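PDB 4NNB: OBCA, Oxalate Biosynthetic Component A from Burkholderia glumae, which is a two-part protein that joins an N-terminal domain of its own family to a domain of the TIM-barrel class. Local coordinates for residues L120-R129 against A483-K491. Numbering follows the deposited sequence.
Sequences LAALSNKLAR and ARVPGGVRK
With chi1 of -72° setting CG opposite its own carbonyl carbon, and the chain extended from CG to NE, Arg-129 runs along Gly-487 and delivers NE to the glycine carbonyl. The NE to Gly-487 O distance of 2.7 Å, with the donor in the carbonyl plane on a lone pair, identifies a hydrogen bond, although an N-H...O angle of 146° shows it bent. Arg-129 CG lies 3.4 Å from Gly-487 CA, evidence of close packing where the glycine brings no side chain. Asn-125 CB lies over one guanidinium face near its rim; NH2 forms a salt bridge with Glu-414, so two polar partners, this carboxylate and the Gly-487 carbonyl, fix the group. Gly-487 belongs to a type II turn, Val-485 to Gly-488, closed by Gly-488 N to Val-485 O at 2.9 Å. The preceding Pro-486 lays its ring against both helices: CG meets Leu-120 CB at 3.8 Å, and CB meets Ala-128 CB at 4.2 Å. Leu-120 and Val-485 also both touch Val-132, extending this apolar patch. The turn belongs to the loop linking antiparallel strands 479-481 and 489-491, which thereby docks where helix 117-121 gives way to helix 125-137.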
loop_
_atom_site.group_PDB
_atom_site.type_symbol
_atom_site.label_atom_id
_atom_site.label_comp_id
_atom_site.label_asym_id
_atom_site.label_seq_id
_atom_site.Cartn_x
_atom_site.Cartn_y
_atom_site.Cartn_z
ATOM N N LEU A 120 -17.552 -21.438 1.483
ATOM C CA LEU A 120 -16.613 -20.719 2.328
ATOM C C LEU A 120 -17.126 -20.695 3.756
ATOM O O LEU A 120 -16.350 -20.632 4.707
ATOM C CB LEU A 120 -16.434 -19.282 1.817
ATOM C CG LEU A 120 -15.668 -19.100 0.501
ATOM C CD1 LEU A 120 -15.943 -17.723 -0.109
ATOM C CD2 LEU A 120 -14.192 -19.260 0.752
ATOM N N ALA A 121 -18.444 -20.740 3.899
ATOM C CA ALA A 121 -19.062 -20.658 5.223
ATOM C C ALA A 121 -18.860 -21.954 5.996
ATOM O O ALA A 121 -19.033 -21.994 7.213
ATOM C CB ALA A 121 -20.544 -20.319 5.105
ATOM N N ALA A 122 -18.485 -23.007 5.274
ATOM C CA ALA A 122 -18.195 -24.311 5.854
ATOM C C ALA A 122 -16.845 -24.326 6.574
ATOM O O ALA A 122 -16.472 -25.328 7.190
ATOM C CB ALA A 122 -18.227 -25.380 4.767
ATOM N N LEU A 123 -16.115 -23.214 6.501
ATOM C CA LEU A 123 -14.769 -23.176 7.041
ATOM C C LEU A 123 -14.648 -22.223 8.216
ATOM O O LEU A 123 -15.513 -21.378 8.440
ATOM C CB LEU A 123 -13.781 -22.762 5.947
ATOM C CG LEU A 123 -13.955 -23.521 4.636
ATOM C CD1 LEU A 123 -13.099 -22.912 3.539
ATOM C CD2 LEU A 123 -13.579 -24.976 4.855
ATOM N N SER A 124 -13.556 -22.366 8.958
ATOM C CA SER A 124 -13.194 -21.402 9.980
ATOM C C SER A 124 -12.990 -20.042 9.324
ATOM O O SER A 124 -12.634 -19.967 8.138
ATOM C CB SER A 124 -11.900 -21.824 10.649
ATOM O OG SER A 124 -10.850 -21.897 9.705
ATOM N N ASN A 125 -13.212 -18.975 10.087
ATOM C CA ASN A 125 -13.015 -17.630 9.565
ATOM C C ASN A 125 -11.623 -17.448 8.988
ATOM O O ASN A 125 -11.462 -16.864 7.923
ATOM C CB ASN A 125 -13.293 -16.573 10.636
ATOM C CG ASN A 125 -14.772 -16.349 10.858
ATOM O OD1 ASN A 125 -15.606 -16.807 10.075
ATOM N ND2 ASN A 125 -15.108 -15.629 11.926
ATOM N N LYS A 126 -10.618 -17.969 9.680
ATOM C CA LYS A 126 -9.246 -17.846 9.213
ATOM C C LYS A 126 -9.001 -18.519 7.864
ATOM O O LYS A 126 -8.329 -17.954 6.999
ATOM C CB LYS A 126 -8.269 -18.381 10.263
ATOM C CG LYS A 126 -7.743 -17.301 11.205
ATOM C CD LYS A 126 -7.306 -17.897 12.532
ATOM C CE LYS A 126 -6.012 -17.272 13.028
ATOM N NZ LYS A 126 -4.864 -17.634 12.143
ATOM N N LEU A 127 -9.527 -19.728 7.690
ATOM C CA LEU A 127 -9.340 -20.456 6.438
ATOM C C LEU A 127 -10.097 -19.758 5.297
ATOM O O LEU A 127 -9.562 -19.575 4.203
ATOM C CB LEU A 127 -9.786 -21.920 6.588
ATOM C CG LEU A 127 -9.468 -22.809 5.378
ATOM C CD1 LEU A 127 -8.079 -22.497 4.837
ATOM C CD2 LEU A 127 -9.574 -24.294 5.717
ATOM N N ALA A 128 -11.334 -19.358 5.563
ATOM C CA ALA A 128 -12.120 -18.623 4.577
ATOM C C ALA A 128 -11.422 -17.323 4.132
ATOM O O ALA A 128 -11.383 -17.024 2.940
ATOM C CB ALA A 128 -13.523 -18.337 5.108
ATOM N N ARG A 129 -10.864 -16.570 5.083
ATOM C CA ARG A 129 -10.143 -15.332 4.761
ATOM C C ARG A 129 -8.957 -15.614 3.851
ATOM O O ARG A 129 -8.714 -14.878 2.902
ATOM C CB ARG A 129 -9.636 -14.621 6.026
ATOM C CG ARG A 129 -10.697 -13.966 6.869
ATOM C CD ARG A 129 -10.109 -13.076 7.984
ATOM N NE ARG A 129 -11.113 -12.821 9.015
ATOM C CZ ARG A 129 -11.028 -13.235 10.280
ATOM N NH1 ARG A 129 -9.962 -13.907 10.707
ATOM N NH2 ARG A 129 -12.013 -12.962 11.123
ATOM N N ALA A 483 -18.629 -7.341 4.693
ATOM C CA ALA A 483 -19.460 -8.211 5.532
ATOM C C ALA A 483 -20.201 -9.302 4.743
ATOM O O ALA A 483 -20.648 -10.293 5.319
ATOM C CB ALA A 483 -20.444 -7.374 6.353
ATOM N N ARG A 484 -20.320 -9.122 3.429
ATOM C CA ARG A 484 -21.028 -10.085 2.586
ATOM C C ARG A 484 -20.313 -11.428 2.491
ATOM O O ARG A 484 -20.952 -12.473 2.312
ATOM C CB ARG A 484 -21.219 -9.514 1.180
ATOM C CG ARG A 484 -21.968 -8.191 1.137
ATOM C CD ARG A 484 -21.961 -7.597 -0.261
ATOM N NE ARG A 484 -20.601 -7.369 -0.761
ATOM C CZ ARG A 484 -20.315 -6.826 -1.943
ATOM N NH1 ARG A 484 -21.287 -6.433 -2.751
ATOM N NH2 ARG A 484 -19.053 -6.677 -2.319
ATOM N N VAL A 485 -18.986 -11.405 2.594
ATOM C CA VAL A 485 -18.195 -12.606 2.319
ATOM C C VAL A 485 -17.736 -13.252 3.622
ATOM O O VAL A 485 -17.383 -12.548 4.575
ATOM C CB VAL A 485 -16.999 -12.296 1.361
ATOM C CG1 VAL A 485 -15.866 -11.568 2.098
ATOM C CG2 VAL A 485 -16.487 -13.566 0.690
ATOM N N PRO A 486 -17.798 -14.595 3.696
ATOM C CA PRO A 486 -17.279 -15.250 4.901
ATOM C C PRO A 486 -15.824 -14.869 5.133
ATOM O O PRO A 486 -15.060 -14.721 4.166
ATOM C CB PRO A 486 -17.400 -16.742 4.569
ATOM C CG PRO A 486 -18.593 -16.809 3.655
ATOM C CD PRO A 486 -18.526 -15.535 2.819
ATOM N N GLY A 487 -15.450 -14.699 6.396
ATOM C CA GLY A 487 -14.130 -14.195 6.736
ATOM C C GLY A 487 -14.092 -12.674 6.826
ATOM O O GLY A 487 -13.261 -12.106 7.533
ATOM N N GLY A 488 -14.978 -12.019 6.080
ATOM C CA GLY A 488 -15.191 -10.582 6.182
ATOM C C GLY A 488 -14.154 -9.637 5.576
ATOM O O GLY A 488 -14.304 -8.413 5.697
ATOM N N VAL A 489 -13.110 -10.184 4.947
ATOM C CA VAL A 489 -12.026 -9.371 4.375
ATOM C C VAL A 489 -11.685 -9.819 2.950
ATOM O O VAL A 489 -11.764 -11.005 2.636
ATOM C CB VAL A 489 -10.744 -9.444 5.250
ATOM C CG1 VAL A 489 -9.585 -8.599 4.641
ATOM C CG2 VAL A 489 -11.039 -8.983 6.675
ATOM N N ARG A 490 -11.321 -8.870 2.088
ATOM C CA ARG A 490 -10.903 -9.177 0.721
ATOM C C ARG A 490 -9.966 -8.087 0.201
ATOM O O ARG A 490 -9.818 -7.041 0.833
ATOM C CB ARG A 490 -12.114 -9.259 -0.208
ATOM C CG ARG A 490 -12.939 -7.959 -0.251
ATOM C CD ARG A 490 -13.863 -7.936 -1.464
ATOM N NE ARG A 490 -14.882 -6.888 -1.412
ATOM C CZ ARG A 490 -14.711 -5.658 -1.887
ATOM N NH1 ARG A 490 -13.552 -5.320 -2.442
ATOM N NH2 ARG A 490 -15.684 -4.763 -1.797
ATOM N N LYS A 491 -9.349 -8.335 -0.952
ATOM C CA LYS A 491 -8.538 -7.326 -1.624
ATOM C C LYS A 491 -9.434 -6.191 -2.095
ATOM O O LYS A 491 -10.533 -6.420 -2.630
ATOM C CB LYS A 491 -7.769 -7.943 -2.803
ATOM C CG LYS A 491 -6.574 -8.810 -2.366
ATOM C CD LYS A 491 -5.461 -7.934 -1.754
ATOM C CE LYS A 491 -4.414 -8.718 -0.979
ATOM N NZ LYS A 491 -3.341 -9.308 -1.831
#